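Local atomic coordinates of uncharacterized protein (Bacteroides vulgatus, PDB entry 4Q88), a protein that is of unknown function but belongs to glycoside hydrolase family 88 and probably acts as a hydrolase. Residues Phe207-Asp212 with Ala276-Gly281; Ala248-Pro253 with Arg259-Pro264. All coordinates share one frame; numbering follows the deposited sequence.

How the interactions relate
From the N terminus, the chain first reaches residues 207-212, the entry to helix 209-225, and then runs through helix 233-249. Where this second helix ends, residues 248-253 lead into interaction 2, which closes a short loop of five intervening residues against 259-264. The chain goes on to helix 272-287, whose residues 276-281 return to 207-212 in interaction 1. The small closure thus lies wholly within the larger one. The two also touch: the pairs Ser209 N to Arg259 O and Phe207 O to Leu261 N are probable backbone hydrogen bonds, and Ser209 packs on Leu261. Together they join three successive helices to the loop preceding helix 272-287.

Interaction 1: residues Phe207-Asp212 with Ala276-Gly281; sequences FWSRGD and ALFTYG
Ser209 meets the ring of Phe278 in the first turn of helix 209-225, which follows Trp208 at the N-cap position. Its chi1 of 179° turns OG away from the backbone N, and the hydroxyl oxygen reaches CE2 of Phe278 at 3.4 Å, obliquely to the ring. The carbonyl oxygen of Ser209 comes to 3.5 Å from CZ of the same ring, so two oxygens of one residue lie against the CE2-CZ end of the ring, the carbonyl oxygen well out of its plane. Arg210 contributes its backbone: its O is 4.1 Å from CD1 of Leu277. Its guanidinium leads off to Ser273 OG and to the carbonyls of Gln322 and Pro323. Asp212 closes the first turn, its N bonded to Trp208 O at 3.0 Å. Its CB lies at the ring edge, in the ring plane, 4.0 Å from Phe278 CZ, whereas its carbonyl C approaches CE1 obliquely at 3.5 Å. The carboxylate turns away, OD1 accepting a hydrogen bond from Tyr187 N. Trp257 meets the Phe278 ring from a separate part of the chain, with planes at about 60°. Buried between two helices of what is, for this clan, probably an (alpha/alpha)6 barrel, the contact rests on van der Waals packing, perhaps helped by weak attraction between the CE2 hydrogen and the Ser209 hydroxyl oxygen, while the charged groups of Arg210 and Asp212 find their partners outside it.

Interaction 2: residues Ala248-Pro253 with Arg259-Pro264; sequences AACQQP and RSLIDP
Cys250 directs its side chain at the turn formed by Ser260-Asp263. Its CB lies 3.7 Å from Leu261 O and, in one of two modelled conformers of Ile262, 3.9 Å from CG2 of that residue, a contact that is correspondingly less certain. One bond further, SG sits between the backbone N and the carbonyl carbon (chi1 58°), which carries it to 4.0 Å from CB of Leu261. Sulfur and methylene thus make an apolar contact next to the polar Leu261 carbonyl.

That carbonyl is gripped by two waters. The first donates to Leu261 O and, at 2.7 Å, to Cys250 O, bridging the two backbones. It also accepts from Gln252 NE2 at 3.2 Å. The second water donates to Leu261 O at 2.7 Å and receives only a weak bond from the same NE2. A bend at chi2 (-55°) folds the Gln252 chain and brings its amide obliquely against the CB-CG side of Pro264, NE2 being 3.8 Å from CG. Cut back to an alanine, the residue would keep no amide, which would probably leave the first water without that donor and open a gap beside CB and CG of Pro264.

Ser260-Asp263 is a type I beta turn, closed by Asp263 N to Ser260 O. Water-bridged to the chain leaving helix 233-249, it belongs to the long loop before helix 272-287, consistent with the inter-helix connections of an (alpha/alpha)6 barrel.

Interaction 1: residues Phe207-Asp212 with Ala276-Gly281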
loop_
_atom_site.group_PDB
_atom_site.type_symbol
_atom_site.label_atom_id
_atom_site.label_comp_id
_atom_site.label_asym_id
_atom_site.label_seq_id
_atom_site.Cartn_x
_atom_site.Cartn_y
_atom_site.Cartn_z
ATOM N N PHE A 207 14.065 2.984 10.348
ATOM C CA PHE A 207 12.798 3.182 9.662
ATOM C C PHE A 207 12.726 2.233 8.471
ATOM O O PHE A 207 13.549 2.339 7.536
ATOM C CB PHE A 207 12.631 4.642 9.228
ATOM C CG PHE A 207 12.565 5.612 10.377
ATOM C CD1 PHE A 207 11.439 5.656 11.173
ATOM C CD2 PHE A 207 13.590 6.515 10.602
ATOM C CE1 PHE A 207 11.343 6.548 12.208
ATOM C CE2 PHE A 207 13.513 7.398 11.639
ATOM C CZ PHE A 207 12.395 7.421 12.458
ATOM N N TRP A 208 11.797 1.277 8.531
ATOM C CA TRP A 208 11.683 0.301 7.458
ATOM C C TRP A 208 11.075 0.905 6.225
ATOM O O TRP A 208 9.942 1.410 6.283
ATOM C CB TRP A 208 10.859 -0.887 7.928
ATOM C CG TRP A 208 10.720 -2.009 6.980
ATOM C CD1 TRP A 208 11.693 -2.549 6.202
ATOM C CD2 TRP A 208 9.555 -2.811 6.783
ATOM N NE1 TRP A 208 11.180 -3.624 5.480
ATOM C CE2 TRP A 208 9.873 -3.791 5.831
ATOM C CE3 TRP A 208 8.241 -2.756 7.290
ATOM C CZ2 TRP A 208 8.952 -4.777 5.420
ATOM C CZ3 TRP A 208 7.298 -3.713 6.819
ATOM C CH2 TRP A 208 7.668 -4.683 5.882
ATOM N N SER A 209 11.735 0.748 5.077
ATOM C CA SER A 209 11.265 1.320 3.805
ATOM C C SER A 209 9.903 0.840 3.365
ATOM O O SER A 209 9.011 1.688 3.118
ATOM C CB SER A 209 12.256 1.005 2.645
ATOM O OG SER A 209 11.810 1.538 1.401
ATOM N N ARG A 210 9.674 -0.466 3.241
ATOM C CA ARG A 210 8.342 -0.908 2.754
ATOM C C ARG A 210 7.276 -0.424 3.759
ATOM O O ARG A 210 6.189 0.004 3.349
ATOM C CB ARG A 210 8.293 -2.432 2.536
ATOM C CG ARG A 210 6.901 -2.870 2.359
ATOM C CD ARG A 210 6.765 -4.192 1.638
ATOM N NE ARG A 210 7.170 -5.359 2.403
ATOM C CZ ARG A 210 8.081 -6.246 2.008
ATOM N NH1 ARG A 210 8.304 -7.342 2.760
ATOM N NH2 ARG A 210 8.765 -6.077 0.895
ATOM N N GLY A 211 7.583 -0.396 5.053
ATOM C CA GLY A 211 6.633 0.096 6.091
ATOM C C GLY A 211 6.191 1.541 5.808
ATOM O O GLY A 211 4.988 1.883 5.793
ATOM N N ASP A 212 7.157 2.422 5.643
ATOM C CA ASP A 212 6.877 3.793 5.310
ATOM C C ASP A 212 6.286 3.959 3.926
ATOM O O ASP A 212 5.421 4.875 3.731
ATOM C CB ASP A 212 8.057 4.712 5.544
ATOM C CG ASP A 212 8.237 5.024 6.993
ATOM O OD1 ASP A 212 7.494 5.879 7.464
ATOM O OD2 ASP A 212 9.011 4.298 7.704
ATOM N N ALA A 276 8.680 1.508 -4.917
ATOM C CA ALA A 276 7.509 1.643 -5.831
ATOM C C ALA A 276 6.362 2.362 -5.123
ATOM O O ALA A 276 5.686 3.224 -5.707
ATOM C CB ALA A 276 7.050 0.262 -6.299
ATOM N N LEU A 277 6.152 2.034 -3.856
ATOM C CA LEU A 277 5.124 2.718 -3.053
ATOM C C LEU A 277 5.410 4.204 -2.903
ATOM O O LEU A 277 4.497 5.057 -3.043
ATOM C CB LEU A 277 4.950 2.060 -1.710
ATOM C CG LEU A 277 4.384 0.615 -1.803
ATOM C CD1 LEU A 277 4.715 -0.100 -0.518
ATOM C CD2 LEU A 277 2.904 0.645 -2.076
ATOM N N PHE A 278 6.666 4.529 -2.643
ATOM C CA PHE A 278 7.051 5.954 -2.564
ATOM C C PHE A 278 6.822 6.651 -3.908
ATOM O O PHE A 278 6.331 7.768 -3.967
ATOM C CB PHE A 278 8.496 6.123 -2.177
ATOM C CG PHE A 278 8.834 5.656 -0.753
ATOM C CD1 PHE A 278 8.018 5.966 0.308
ATOM C CD2 PHE A 278 10.004 4.985 -0.515
ATOM C CE1 PHE A 278 8.354 5.620 1.603
ATOM C CE2 PHE A 278 10.334 4.580 0.769
ATOM C CZ PHE A 278 9.496 4.881 1.837
ATOM N N THR A 279 7.224 5.995 -5.001
ATOM C CA THR A 279 7.108 6.607 -6.312
ATOM C C THR A 279 5.638 6.904 -6.613
ATOM O O THR A 279 5.312 7.966 -7.192
ATOM C CB THR A 279 7.757 5.694 -7.381
ATOM O OG1 THR A 279 9.138 5.488 -7.031
ATOM C CG2 THR A 279 7.669 6.319 -8.753
ATOM N N TYR A 280 4.763 5.926 -6.328
ATOM C CA TYR A 280 3.328 6.142 -6.463
ATOM C C TYR A 280 2.892 7.359 -5.716
ATOM O O TYR A 280 2.180 8.263 -6.240
ATOM C CB TYR A 280 2.521 4.904 -5.983
ATOM C CG TYR A 280 1.036 5.186 -5.876
ATOM C CD1 TYR A 280 0.267 5.443 -7.030
ATOM C CD2 TYR A 280 0.407 5.292 -4.639
ATOM C CE1 TYR A 280 -1.095 5.755 -6.927
ATOM C CE2 TYR A 280 -0.973 5.617 -4.552
ATOM C CZ TYR A 280 -1.701 5.822 -5.684
ATOM O OH TYR A 280 -3.028 6.142 -5.591
ATOM N N GLY A 281 3.304 7.453 -4.464
ATOM C CA GLY A 281 2.857 8.555 -3.629
ATOM C C GLY A 281 3.345 9.911 -4.142
ATOM O O GLY A 281 2.562 10.893 -4.168
#

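Interaction 2: residues Ala248-Pro253 with Arg259-Pro264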
loop_
_atom_site.group_PDB
_atom_site.type_symbol
_atom_site.label_atom_id
_atom_site.label_comp_id
_atom_site.label_asym_id
_atom_site.label_seq_id
_atom_site.Cartn_x
_atom_site.Cartn_y
_atom_site.Cartn_z
ATOM N N ALA A 248 11.949 12.077 0.572
ATOM C CA ALA A 248 12.828 12.589 -0.469
ATOM C C ALA A 248 14.308 12.708 -0.030
ATOM O O ALA A 248 15.258 12.321 -0.764
ATOM C CB ALA A 248 12.304 13.911 -1.003
ATOM N N ALA A 249 14.477 13.168 1.195
ATOM C CA ALA A 249 15.761 13.436 1.777
ATOM C C ALA A 249 16.565 12.177 1.968
ATOM O O ALA A 249 17.808 12.261 2.090
ATOM C CB ALA A 249 15.590 14.157 3.120
ATOM N N CYS A 250 15.952 10.996 1.982
ATOM C CA CYS A 250 16.790 9.806 2.164
ATOM C C CYS A 250 16.840 8.871 0.934
ATOM O O CYS A 250 17.297 7.731 1.024
ATOM C CB CYS A 250 16.423 9.062 3.433
ATOM S SG CYS A 250 14.726 8.532 3.503
ATOM N N GLN A 251 16.421 9.389 -0.225
ATOM C CA GLN A 251 16.568 8.670 -1.464
ATOM C C GLN A 251 18.065 8.397 -1.786
ATOM O O GLN A 251 18.926 9.246 -1.533
ATOM C CB GLN A 251 15.928 9.466 -2.590
ATOM C CG GLN A 251 15.892 8.679 -3.873
ATOM C CD GLN A 251 15.229 9.466 -4.988
ATOM O OE1 GLN A 251 15.444 10.685 -5.110
ATOM N NE2 GLN A 251 14.529 8.784 -5.845
ATOM N N GLN A 252 18.380 7.224 -2.291
ATOM C CA GLN A 252 19.761 6.929 -2.686
ATOM C C GLN A 252 20.043 7.562 -4.053
ATOM O O GLN A 252 19.117 7.801 -4.858
ATOM C CB GLN A 252 19.999 5.433 -2.717
ATOM C CG GLN A 252 19.839 4.777 -1.368
ATOM C CD GLN A 252 20.719 5.403 -0.330
ATOM O OE1 GLN A 252 21.922 5.532 -0.524
ATOM N NE2 GLN A 252 20.134 5.853 0.737
ATOM N N PRO A 253 21.313 7.850 -4.348
ATOM C CA PRO A 253 21.656 8.425 -5.643
ATOM C C PRO A 253 21.140 7.602 -6.828
ATOM O O PRO A 253 20.723 8.184 -7.860
ATOM C CB PRO A 253 23.209 8.463 -5.605
ATOM C CG PRO A 253 23.535 8.582 -4.187
ATOM C CD PRO A 253 22.458 7.860 -3.414
ATOM N N ARG A 259 16.318 -0.624 2.615
ATOM C CA ARG A 259 15.373 -1.191 3.538
ATOM C C ARG A 259 15.355 -0.506 4.926
ATOM O O ARG A 259 14.292 -0.404 5.530
ATOM C CB ARG A 259 15.661 -2.679 3.684
ATOM C CG ARG A 259 15.259 -3.507 2.452
ATOM C CD ARG A 259 15.951 -4.865 2.539
ATOM N NE ARG A 259 17.310 -4.765 2.062
ATOM C CZ ARG A 259 18.229 -5.704 2.226
ATOM N NH1 ARG A 259 17.881 -6.899 2.759
ATOM N NH2 ARG A 259 19.472 -5.489 1.767
ATOM N N SER A 260 16.527 -0.093 5.436
ATOM C CA SER A 260 16.616 0.803 6.572
ATOM C C SER A 260 16.899 2.174 6.006
ATOM O O SER A 260 17.991 2.425 5.453
ATOM C CB SER A 260 17.719 0.361 7.577
ATOM O OG SER A 260 17.645 1.151 8.734
ATOM N N LEU A 261 15.887 3.042 6.026
ATOM C CA LEU A 261 15.884 4.237 5.203
ATOM C C LEU A 261 17.071 5.170 5.449
ATOM O O LEU A 261 17.621 5.708 4.481
ATOM C CB LEU A 261 14.564 5.015 5.385
ATOM C CG LEU A 261 13.341 4.414 4.742
ATOM C CD1 LEU A 261 12.057 5.073 5.274
ATOM C CD2 LEU A 261 13.405 4.482 3.229
ATOM N N ILE A 262 17.463 5.322 6.714
ATOM C CA ILE A 262 18.578 6.197 7.019
ATOM C C ILE A 262 19.855 5.459 7.496
ATOM O O ILE A 262 20.804 6.092 7.875
ATOM C CB ILE A 262 18.159 7.366 7.906
ATOM C CG1 ILE A 262 17.652 6.884 9.253
ATOM C CG2 ILE A 262 17.035 8.185 7.230
ATOM C CD1 ILE A 262 17.501 8.024 10.243
ATOM N N ASP A 263 19.903 4.129 7.322
ATOM C CA ASP A 263 21.152 3.333 7.455
ATOM C C ASP A 263 21.297 2.407 6.236
ATOM O O ASP A 263 21.031 1.193 6.307
ATOM C CB ASP A 263 21.170 2.568 8.731
ATOM C CG ASP A 263 22.565 2.042 9.071
ATOM O OD1 ASP A 263 23.419 1.998 8.169
ATOM O OD2 ASP A 263 22.835 1.706 10.241
ATOM N N PRO A 264 21.716 2.968 5.115
ATOM C CA PRO A 264 21.866 2.125 3.936
ATOM C C PRO A 264 22.870 0.990 4.128
ATOM O O PRO A 264 22.651 -0.084 3.563
ATOM C CB PRO A 264 22.345 3.094 2.835
ATOM C CG PRO A 264 22.447 4.420 3.443
ATOM C CD PRO A 264 21.895 4.402 4.820
HETATM O O HOH W 1 17.181 5.085 1.627
HETATM O O HOH W 2 19.736 7.213 3.763
#